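Local coordinates for enolase from the environmental genome shotgun sequencing of the Sargasso Sea (PDB 2QGY), which is of unknown function but belongs to the enolase superfamily, binds magnesium, and probably acts on a carboxylate substrate as its mandelate racemase-like relatives do, at residues L177-R188 against S212-N221; L282-S293 against H316-S324. All coordinates share one frame; numbering follows the deposited sequence.

Contact 1 of 2, residues L177-R188 against S212-N221; sequences LSISIQFVEKVR and SFLKEVSSFN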
loop_
_atom_site.group_PDB
_atom_site.type_symbol
_atom_site.label_atom_id
_atom_site.label_comp_id
_atom_site.label_asym_id
_atom_site.label_seq_id
_atom_site.Cartn_x
_atom_site.Cartn_y
_atom_site.Cartn_z
ATOM N N LEU A 177 13.436 -17.574 -24.295
ATOM C CA LEU A 177 12.908 -18.849 -23.812
ATOM C C LEU A 177 14.000 -19.903 -23.738
ATOM O O LEU A 177 14.166 -20.556 -22.711
ATOM C CB LEU A 177 11.732 -19.347 -24.682
ATOM C CG LEU A 177 11.270 -20.801 -24.457
ATOM C CD1 LEU A 177 10.813 -21.032 -23.020
ATOM C CD2 LEU A 177 10.158 -21.203 -25.435
ATOM N N SER A 178 14.766 -20.065 -24.816
ATOM C CA SER A 178 15.715 -21.174 -24.848
ATOM C C SER A 178 16.925 -20.953 -23.930
ATOM O O SER A 178 17.498 -21.907 -23.415
ATOM C CB SER A 178 16.089 -21.558 -26.293
ATOM O OG SER A 178 17.357 -21.078 -26.687
ATOM N N ILE A 179 17.295 -19.693 -23.705
ATOM C CA ILE A 179 18.343 -19.363 -22.742
ATOM C C ILE A 179 17.821 -19.644 -21.300
ATOM O O ILE A 179 18.531 -20.216 -20.467
ATOM C CB ILE A 179 18.834 -17.892 -22.939
ATOM C CG1 ILE A 179 19.661 -17.782 -24.248
ATOM C CG2 ILE A 179 19.647 -17.433 -21.747
ATOM C CD1 ILE A 179 19.958 -16.341 -24.709
ATOM N N SER A 180 16.566 -19.293 -21.049
ATOM C CA SER A 180 15.885 -19.562 -19.763
ATOM C C SER A 180 15.833 -21.053 -19.446
ATOM O O SER A 180 16.163 -21.484 -18.338
ATOM C CB SER A 180 14.464 -18.990 -19.798
ATOM O OG SER A 180 14.476 -17.587 -20.032
ATOM N N ILE A 181 15.445 -21.852 -20.440
ATOM C CA ILE A 181 15.352 -23.307 -20.281
ATOM C C ILE A 181 16.726 -23.969 -20.082
ATOM O O ILE A 181 16.880 -24.825 -19.199
ATOM C CB ILE A 181 14.539 -23.956 -21.458
ATOM C CG1 ILE A 181 13.087 -23.478 -21.440
ATOM C CG2 ILE A 181 14.605 -25.479 -21.409
ATOM C CD1 ILE A 181 12.246 -23.980 -20.222
ATOM N N GLN A 182 17.712 -23.564 -20.896
ATOM C CA GLN A 182 19.104 -23.999 -20.741
ATOM C C GLN A 182 19.597 -23.801 -19.325
ATOM O O GLN A 182 20.241 -24.680 -18.741
ATOM C CB GLN A 182 20.039 -23.245 -21.698
ATOM C CG GLN A 182 20.385 -24.026 -22.948
ATOM C CD GLN A 182 20.575 -25.513 -22.673
ATOM O OE1 GLN A 182 21.523 -25.918 -21.985
ATOM N NE2 GLN A 182 19.656 -26.334 -23.194
ATOM N N PHE A 183 19.276 -22.635 -18.779
ATOM C CA PHE A 183 19.599 -22.322 -17.405
ATOM C C PHE A 183 18.963 -23.312 -16.427
ATOM O O PHE A 183 19.656 -23.828 -15.555
ATOM C CB PHE A 183 19.210 -20.879 -17.084
ATOM C CG PHE A 183 19.552 -20.464 -15.688
ATOM C CD1 PHE A 183 20.807 -20.749 -15.145
ATOM C CD2 PHE A 183 18.613 -19.809 -14.897
ATOM C CE1 PHE A 183 21.130 -20.377 -13.841
ATOM C CE2 PHE A 183 18.923 -19.430 -13.596
ATOM C CZ PHE A 183 20.177 -19.717 -13.056
ATOM N N VAL A 184 17.670 -23.599 -16.581
ATOM C CA VAL A 184 17.004 -24.557 -15.682
ATOM C C VAL A 184 17.631 -25.946 -15.828
ATOM O O VAL A 184 17.853 -26.646 -14.837
ATOM C CB VAL A 184 15.453 -24.612 -15.883
ATOM C CG1 VAL A 184 14.827 -25.577 -14.917
ATOM C CG2 VAL A 184 14.815 -23.229 -15.697
ATOM N N GLU A 185 17.934 -26.331 -17.065
ATOM C CA GLU A 185 18.517 -27.646 -17.342
ATOM C C GLU A 185 19.863 -27.840 -16.655
ATOM O O GLU A 185 20.067 -28.837 -15.947
ATOM C CB GLU A 185 18.648 -27.879 -18.844
ATOM C CG GLU A 185 19.014 -29.323 -19.193
ATOM C CD GLU A 185 19.136 -29.558 -20.679
ATOM O OE1 GLU A 185 18.851 -28.630 -21.468
ATOM O OE2 GLU A 185 19.520 -30.686 -21.065
ATOM N N LYS A 186 20.767 -26.881 -16.853
ATOM C CA LYS A 186 22.077 -26.875 -16.190
ATOM C C LYS A 186 21.962 -26.899 -14.666
ATOM O O LYS A 186 22.712 -27.605 -13.990
ATOM C CB LYS A 186 22.902 -25.676 -16.668
ATOM C CG LYS A 186 23.264 -25.786 -18.154
ATOM C CD LYS A 186 23.430 -24.425 -18.845
ATOM C CE LYS A 186 24.887 -24.065 -19.113
ATOM N NZ LYS A 186 24.961 -23.070 -20.211
ATOM N N VAL A 187 20.998 -26.156 -14.114
ATOM C CA VAL A 187 20.804 -26.175 -12.670
ATOM C C VAL A 187 20.413 -27.572 -12.178
ATOM O O VAL A 187 20.971 -28.081 -11.209
ATOM C CB VAL A 187 19.736 -25.133 -12.201
ATOM C CG1 VAL A 187 19.394 -25.361 -10.752
ATOM C CG2 VAL A 187 20.237 -23.710 -12.427
ATOM N N ARG A 188 19.447 -28.179 -12.850
ATOM C CA ARG A 188 18.978 -29.524 -12.510
ATOM C C ARG A 188 20.128 -30.557 -12.583
ATOM O O ARG A 188 20.179 -31.506 -11.795
ATOM C CB ARG A 188 17.767 -29.885 -13.400
ATOM C CG ARG A 188 16.989 -31.149 -13.017
ATOM C CD ARG A 188 16.701 -31.231 -11.543
ATOM N NE ARG A 188 15.349 -30.807 -11.203
ATOM C CZ ARG A 188 14.912 -30.639 -9.961
ATOM N NH1 ARG A 188 15.733 -30.826 -8.920
ATOM N NH2 ARG A 188 13.662 -30.253 -9.758
ATOM N N SER A 212 4.731 -20.032 -22.534
ATOM C CA SER A 212 5.671 -20.837 -23.303
ATOM C C SER A 212 6.750 -21.428 -22.390
ATOM O O SER A 212 7.074 -22.616 -22.493
ATOM C CB SER A 212 6.273 -20.021 -24.449
ATOM O OG SER A 212 5.257 -19.316 -25.154
ATOM N N PHE A 213 7.270 -20.610 -21.470
ATOM C CA PHE A 213 8.255 -21.091 -20.500
ATOM C C PHE A 213 7.695 -22.242 -19.665
ATOM O O PHE A 213 8.309 -23.300 -19.547
ATOM C CB PHE A 213 8.756 -19.956 -19.580
ATOM C CG PHE A 213 9.742 -20.411 -18.543
ATOM C CD1 PHE A 213 11.081 -20.615 -18.877
ATOM C CD2 PHE A 213 9.336 -20.647 -17.229
ATOM C CE1 PHE A 213 12.002 -21.042 -17.932
ATOM C CE2 PHE A 213 10.243 -21.086 -16.260
ATOM C CZ PHE A 213 11.598 -21.270 -16.604
ATOM N N LEU A 214 6.517 -22.033 -19.085
ATOM C CA LEU A 214 5.925 -23.038 -18.207
ATOM C C LEU A 214 5.634 -24.357 -18.937
ATOM O O LEU A 214 5.703 -25.432 -18.341
ATOM C CB LEU A 214 4.654 -22.494 -17.558
ATOM C CG LEU A 214 4.921 -21.392 -16.517
ATOM C CD1 LEU A 214 3.599 -20.867 -15.985
ATOM C CD2 LEU A 214 5.822 -21.915 -15.389
ATOM N N LYS A 215 5.336 -24.256 -20.230
ATOM C CA LYS A 215 5.097 -25.445 -21.054
ATOM C C LYS A 215 6.399 -26.241 -21.249
ATOM O O LYS A 215 6.403 -27.476 -21.212
ATOM C CB LYS A 215 4.503 -25.021 -22.392
ATOM C CG LYS A 215 3.850 -26.148 -23.174
ATOM C CD LYS A 215 2.971 -25.570 -24.297
ATOM C CE LYS A 215 1.903 -26.579 -24.740
ATOM N NZ LYS A 215 0.853 -25.964 -25.629
ATOM N N GLU A 216 7.511 -25.537 -21.408
ATOM C CA GLU A 216 8.800 -26.194 -21.625
ATOM C C GLU A 216 9.506 -26.603 -20.329
ATOM O O GLU A 216 10.380 -27.475 -20.340
ATOM C CB GLU A 216 9.714 -25.300 -22.470
ATOM C CG GLU A 216 9.104 -24.878 -23.807
ATOM C CD GLU A 216 8.871 -26.052 -24.750
ATOM O OE1 GLU A 216 9.688 -27.004 -24.712
ATOM O OE2 GLU A 216 7.870 -26.022 -25.519
ATOM N N VAL A 217 9.157 -25.969 -19.212
ATOM C CA VAL A 217 9.921 -26.197 -17.979
ATOM C C VAL A 217 9.390 -27.362 -17.158
ATOM O O VAL A 217 10.089 -27.857 -16.269
ATOM C CB VAL A 217 10.045 -24.905 -17.103
ATOM C CG1 VAL A 217 8.791 -24.714 -16.239
ATOM C CG2 VAL A 217 11.304 -24.972 -16.245
ATOM N N SER A 218 8.177 -27.832 -17.478
ATOM C CA SER A 218 7.514 -28.827 -16.627
ATOM C C SER A 218 8.322 -30.127 -16.482
ATOM O O SER A 218 8.238 -30.799 -15.448
ATOM C CB SER A 218 6.059 -29.101 -17.068
ATOM O OG SER A 218 5.937 -29.302 -18.473
ATOM N N SER A 219 9.110 -30.477 -17.500
ATOM C CA SER A 219 9.886 -31.730 -17.451
ATOM C C SER A 219 11.040 -31.708 -16.448
ATOM O O SER A 219 11.547 -32.770 -16.064
ATOM C CB SER A 219 10.400 -32.137 -18.842
ATOM O OG SER A 219 11.019 -31.057 -19.518
ATOM N N PHE A 220 11.435 -30.509 -16.010
ATOM C CA PHE A 220 12.470 -30.370 -15.001
ATOM C C PHE A 220 11.897 -30.438 -13.575
ATOM O O PHE A 220 12.620 -30.227 -12.603
ATOM C CB PHE A 220 13.272 -29.086 -15.225
ATOM C CG PHE A 220 13.911 -29.015 -16.574
ATOM C CD1 PHE A 220 15.003 -29.821 -16.879
ATOM C CD2 PHE A 220 13.406 -28.167 -17.550
ATOM C CE1 PHE A 220 15.575 -29.788 -18.144
ATOM C CE2 PHE A 220 13.994 -28.109 -18.819
ATOM C CZ PHE A 220 15.081 -28.924 -19.110
ATOM N N ASN A 221 10.604 -30.736 -13.471
ATOM C CA ASN A 221 9.940 -30.972 -12.174
ATOM C C ASN A 221 10.146 -29.843 -11.158
ATOM O O ASN A 221 10.588 -30.100 -10.032
ATOM C CB ASN A 221 10.398 -32.304 -11.559
ATOM C CG ASN A 221 9.516 -32.752 -10.400
ATOM O OD1 ASN A 221 8.344 -32.357 -10.297
ATOM N ND2 ASN A 221 10.069 -33.588 -9.519
HETATM O O HOH W 1 11.774 -29.780 -7.673
#

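Contact 2 of 2, residues L282-S293 against H316-S324; sequences LIDIIEISNEAS and HVCSSIPNS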
loop_
_atom_site.group_PDB
_atom_site.type_symbol
_atom_site.label_atom_id
_atom_site.label_comp_id
_atom_site.label_asym_id
_atom_site.label_seq_id
_atom_site.Cartn_x
_atom_site.Cartn_y
_atom_site.Cartn_z
ATOM N N LEU A 282 2.358 -10.348 13.030
ATOM C CA LEU A 282 2.294 -11.798 13.216
ATOM C C LEU A 282 0.874 -12.338 13.386
ATOM O O LEU A 282 0.584 -13.464 12.953
ATOM C CB LEU A 282 3.192 -12.229 14.375
ATOM C CG LEU A 282 4.650 -11.817 14.136
ATOM C CD1 LEU A 282 5.480 -12.568 15.165
ATOM C CD2 LEU A 282 5.127 -12.184 12.697
ATOM N N ILE A 283 0.011 -11.530 13.993
ATOM C CA ILE A 283 -1.388 -11.901 14.196
ATOM C C ILE A 283 -1.948 -12.213 12.805
ATOM O O ILE A 283 -2.617 -13.212 12.613
ATOM C CB ILE A 283 -2.173 -10.745 14.863
ATOM C CG1 ILE A 283 -1.823 -10.623 16.371
ATOM C CG2 ILE A 283 -3.677 -10.909 14.648
ATOM C CD1 ILE A 283 -2.616 -9.531 17.105
ATOM N N ASP A 284 -1.671 -11.335 11.834
ATOM C CA ASP A 284 -2.247 -11.510 10.506
ATOM C C ASP A 284 -1.662 -12.664 9.715
ATOM O O ASP A 284 -2.372 -13.325 8.972
ATOM C CB ASP A 284 -2.206 -10.194 9.709
ATOM C CG ASP A 284 -3.436 -9.308 10.003
ATOM O OD1 ASP A 284 -4.332 -9.770 10.756
ATOM O OD2 ASP A 284 -3.488 -8.158 9.518
ATOM N N ILE A 285 -0.367 -12.909 9.866
ATOM C CA ILE A 285 0.252 -14.056 9.225
ATOM C C ILE A 285 -0.324 -15.361 9.786
ATOM O O ILE A 285 -0.674 -16.288 9.050
ATOM C CB ILE A 285 1.783 -14.018 9.426
ATOM C CG1 ILE A 285 2.367 -12.932 8.525
ATOM C CG2 ILE A 285 2.444 -15.384 9.150
ATOM C CD1 ILE A 285 3.845 -12.842 8.544
ATOM N N ILE A 286 -0.428 -15.429 11.103
ATOM C CA ILE A 286 -1.015 -16.608 11.755
ATOM C C ILE A 286 -2.489 -16.821 11.394
ATOM O O ILE A 286 -2.901 -17.955 11.163
ATOM C CB ILE A 286 -0.850 -16.525 13.289
ATOM C CG1 ILE A 286 0.633 -16.598 13.704
ATOM C CG2 ILE A 286 -1.669 -17.610 13.978
ATOM C CD1 ILE A 286 1.337 -17.912 13.379
ATOM N N GLU A 287 -3.273 -15.746 11.347
ATOM C CA GLU A 287 -4.683 -15.832 10.969
ATOM C C GLU A 287 -4.838 -16.372 9.548
ATOM O O GLU A 287 -5.643 -17.270 9.302
ATOM C CB GLU A 287 -5.357 -14.464 11.076
ATOM C CG GLU A 287 -6.872 -14.481 10.788
ATOM C CD GLU A 287 -7.616 -15.584 11.550
ATOM O OE1 GLU A 287 -7.433 -15.684 12.792
ATOM O OE2 GLU A 287 -8.407 -16.335 10.913
ATOM N N ILE A 288 -4.059 -15.830 8.620
ATOM C CA ILE A 288 -4.120 -16.320 7.247
ATOM C C ILE A 288 -3.552 -17.741 7.101
ATOM O O ILE A 288 -4.047 -18.517 6.286
ATOM C CB ILE A 288 -3.510 -15.340 6.236
ATOM C CG1 ILE A 288 -4.124 -15.593 4.856
ATOM C CG2 ILE A 288 -1.983 -15.443 6.188
ATOM C CD1 ILE A 288 -5.635 -15.093 4.784
ATOM N N SER A 289 -2.562 -18.112 7.909
ATOM C CA SER A 289 -2.027 -19.475 7.874
ATOM C C SER A 289 -3.127 -20.471 8.242
ATOM O O SER A 289 -3.312 -21.505 7.599
ATOM C CB SER A 289 -0.827 -19.621 8.814
ATOM O OG SER A 289 0.273 -18.858 8.348
ATOM N N ASN A 290 -3.911 -20.113 9.245
ATOM C CA ASN A 290 -4.974 -21.005 9.744
ATOM C C ASN A 290 -6.086 -21.165 8.699
ATOM O O ASN A 290 -6.515 -22.290 8.383
ATOM C CB ASN A 290 -5.526 -20.440 11.066
ATOM C CG ASN A 290 -4.519 -20.522 12.221
ATOM O OD1 ASN A 290 -4.761 -19.953 13.309
ATOM N ND2 ASN A 290 -3.398 -21.227 12.013
ATOM N N GLU A 291 -6.534 -20.048 8.129
ATOM C CA GLU A 291 -7.529 -20.117 7.059
ATOM C C GLU A 291 -7.006 -20.880 5.849
ATOM O O GLU A 291 -7.740 -21.682 5.259
ATOM C CB GLU A 291 -8.014 -18.711 6.668
ATOM C CG GLU A 291 -8.654 -17.982 7.848
ATOM C CD GLU A 291 -9.077 -16.567 7.530
ATOM O OE1 GLU A 291 -9.296 -16.246 6.343
ATOM O OE2 GLU A 291 -9.207 -15.762 8.490
ATOM N N ALA A 292 -5.758 -20.612 5.446
ATOM C CA ALA A 292 -5.150 -21.306 4.309
ATOM C C ALA A 292 -5.149 -22.824 4.569
ATOM O O ALA A 292 -5.514 -23.637 3.701
ATOM C CB ALA A 292 -3.721 -20.804 4.097
ATOM N N SER A 293 -4.749 -23.186 5.776
ATOM C CA SER A 293 -4.662 -24.589 6.178
ATOM C C SER A 293 -5.991 -25.326 5.945
ATOM O O SER A 293 -6.005 -26.437 5.388
ATOM C CB SER A 293 -4.212 -24.712 7.633
ATOM O OG SER A 293 -4.043 -26.080 8.013
ATOM N N HIS A 316 10.196 -18.753 14.069
ATOM C CA HIS A 316 9.235 -18.983 15.162
ATOM C C HIS A 316 7.805 -19.192 14.614
ATOM O O HIS A 316 7.087 -20.105 15.048
ATOM C CB HIS A 316 9.277 -17.833 16.172
ATOM C CG HIS A 316 10.428 -17.912 17.134
ATOM N ND1 HIS A 316 10.420 -18.745 18.238
ATOM C CD2 HIS A 316 11.617 -17.262 17.160
ATOM C CE1 HIS A 316 11.553 -18.591 18.904
ATOM N NE2 HIS A 316 12.305 -17.717 18.258
ATOM N N VAL A 317 7.394 -18.388 13.635
ATOM C CA VAL A 317 6.067 -18.561 13.056
ATOM C C VAL A 317 5.968 -19.922 12.373
ATOM O O VAL A 317 5.019 -20.673 12.631
ATOM C CB VAL A 317 5.688 -17.436 12.056
ATOM C CG1 VAL A 317 4.407 -17.808 11.218
ATOM C CG2 VAL A 317 5.414 -16.200 12.817
ATOM N N CYS A 318 6.955 -20.244 11.534
ATOM C CA CYS A 318 6.932 -21.502 10.773
ATOM C C CYS A 318 6.885 -22.733 11.670
ATOM O O CYS A 318 6.230 -23.723 11.330
ATOM C CB CYS A 318 8.123 -21.623 9.822
ATOM S SG CYS A 318 7.987 -20.503 8.413
ATOM N N SER A 319 7.582 -22.660 12.804
ATOM C CA SER A 319 7.607 -23.766 13.767
ATOM C C SER A 319 6.277 -23.974 14.493
ATOM O O SER A 319 6.052 -25.050 15.074
ATOM C CB SER A 319 8.747 -23.587 14.775
ATOM O OG SER A 319 8.414 -22.632 15.757
ATOM N N SER A 320 5.390 -22.984 14.370
ATOM C CA SER A 320 4.170 -22.950 15.152
ATOM C C SER A 320 2.916 -23.227 14.324
ATOM O O SER A 320 1.832 -23.320 14.875
ATOM C CB SER A 320 4.036 -21.608 15.872
ATOM O OG SER A 320 3.473 -20.625 15.025
ATOM N N ILE A 321 3.065 -23.378 13.005
ATOM C CA ILE A 321 1.888 -23.661 12.147
ATOM C C ILE A 321 1.975 -25.054 11.484
ATOM O O ILE A 321 3.064 -25.497 11.134
ATOM C CB ILE A 321 1.638 -22.548 11.082
ATOM C CG1 ILE A 321 2.879 -22.371 10.195
ATOM C CG2 ILE A 321 1.266 -21.232 11.757
ATOM C CD1 ILE A 321 2.638 -21.573 8.898
ATOM N N PRO A 322 0.823 -25.748 11.316
ATOM C CA PRO A 322 0.845 -27.096 10.736
ATOM C C PRO A 322 0.996 -27.107 9.226
ATOM O O PRO A 322 1.345 -28.160 8.663
ATOM C CB PRO A 322 -0.522 -27.665 11.119
ATOM C CG PRO A 322 -1.413 -26.487 11.201
ATOM C CD PRO A 322 -0.542 -25.335 11.683
ATOM N N ASN A 323 0.767 -25.956 8.575
ATOM C CA ASN A 323 0.839 -25.870 7.096
ATOM C C ASN A 323 1.965 -24.964 6.573
ATOM O O ASN A 323 1.794 -24.241 5.594
ATOM C CB ASN A 323 -0.494 -25.414 6.496
ATOM C CG ASN A 323 -0.848 -24.002 6.881
ATOM O OD1 ASN A 323 -0.559 -23.570 7.996
ATOM N ND2 ASN A 323 -1.503 -23.274 5.969
ATOM N N SER A 324 3.109 -24.980 7.251
ATOM C CA SER A 324 4.275 -24.269 6.769
ATOM C C SER A 324 4.892 -25.020 5.591
ATOM O O SER A 324 4.943 -26.267 5.593
ATOM C CB SER A 324 5.303 -24.157 7.890
ATOM O OG SER A 324 5.802 -25.439 8.214
HETATM O O HOH W 2 -2.067 -22.637 10.488
#

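Contact 1 of 2, residues L177-R188 against S212-N221
The Phe220 ring has the Glu185 backbone N over one face, 4.3 Å above the plane and nearer the ring's margin than its centre, and Ser219 OG on the opposite face. CB and CG of Glu185 reach its outer end, Glu185 CG standing 3.6 Å from Phe220 CE1, while Ile181 CG2 approaches Phe220 CE2 obliquely at 3.7 Å. The other ring, Phe213, carries Val217 CB on one face and meets Val184 CG2 at its edge (3.9 Å from Phe213 CZ). Its CG lies anti to the backbone N (chi1 178°), which sends the ring into the hole formed by Leu177, Ser180, Ile181 and Val184, a knob-into-hole fit. Ile181 CD1 touches three residues at once: Phe213, Val217 and, at 3.6 Å, Glu216 CB. The two helices are successive outer helices of the (β/α)8-type barrel of the enolase superfamily; the axes of segments 177-188 and 212-217 approach to 10.2 Å, with 35° between their N-to-C directions, and strand 197-200 lies between them in sequence, with Leu199 against Phe213 and Val217. At the 3-10 segment 218-220, the Arg188 guanidinium grips Phe220 O side-on, NE at 3.1 Å and NH2 at 3.0 Å from that oxygen, which lies in the guanidinium plane. A water accepts from Arg188 NH2 and donates to Asn221 O. Arg188 NH1 bonds to the carbonyls of Gly192 and Leu195, beyond helix 177-191.

Contact 2 of 2, residues L282-S293 against H316-S324
Helix 282-293 and the last turn or so of helix 309-320 run in the same general direction, 27° between their N-to-C directions and 11.1 Å between axes at closest approach, and the chain beyond Ser320 then closes on the first helix until the CA atoms of Ser293 and Asn323 are 5.7 Å apart. Val317 fills the wider part with both methyls: CG1 stands 3.7 Å from Ile285 CG2, and CG2 faces Leu282 CD2. Ile286 and Val317 lie alongside each other, pointing opposite ways, and Ile286 CD1 comes to rest 3.7 Å from Ile321 CG2. These are neighbouring outer helices of the enolase-type barrel domain, and strand 298-299 comes between them in sequence; its Ile299 touches Ser289, Ala292, Ile321 and Asn323. Ser289 OG bonds back to Ile285 O at 2.8 Å, reaching it from the face opposite Ser289 N, and Ile321 CD1 packs on that hydroxyl. With CG set between its backbone N and carbonyl carbon (chi1 66°), Asn323 lays its amide against Ser293 CB. Asn323 ND2 makes a weak, bent bond to Ser289 O (3.0 Å, 132°) and a further hydrogen bond to Ile297 O, while a water donates to Asn323 OD1.

How the contacts relate
Contact 1 closes before contact 2 opens along the chain, and all four segments fall within the enolase C-terminal domain-like range. Each contact joins two consecutive helices outside the curled sheet: 177-191 and 207-217 with strand 197-200 between them in sequence, then 282-294 and 309-320 with strand 298-299 between. With centres 32 Å and nearest atoms about 17 Å apart, they pack helix pairs at separate places round one barrel. Contact 1 lies beside strand 197-200, which ends in Asp200, a magnesium ligand with Glu226 and Glu252; the side chain of Phe213 is about 13 Å from the magnesium. Contact 2, the more central, lies where the barrel meets helix 99-120, on which Leu282 packs.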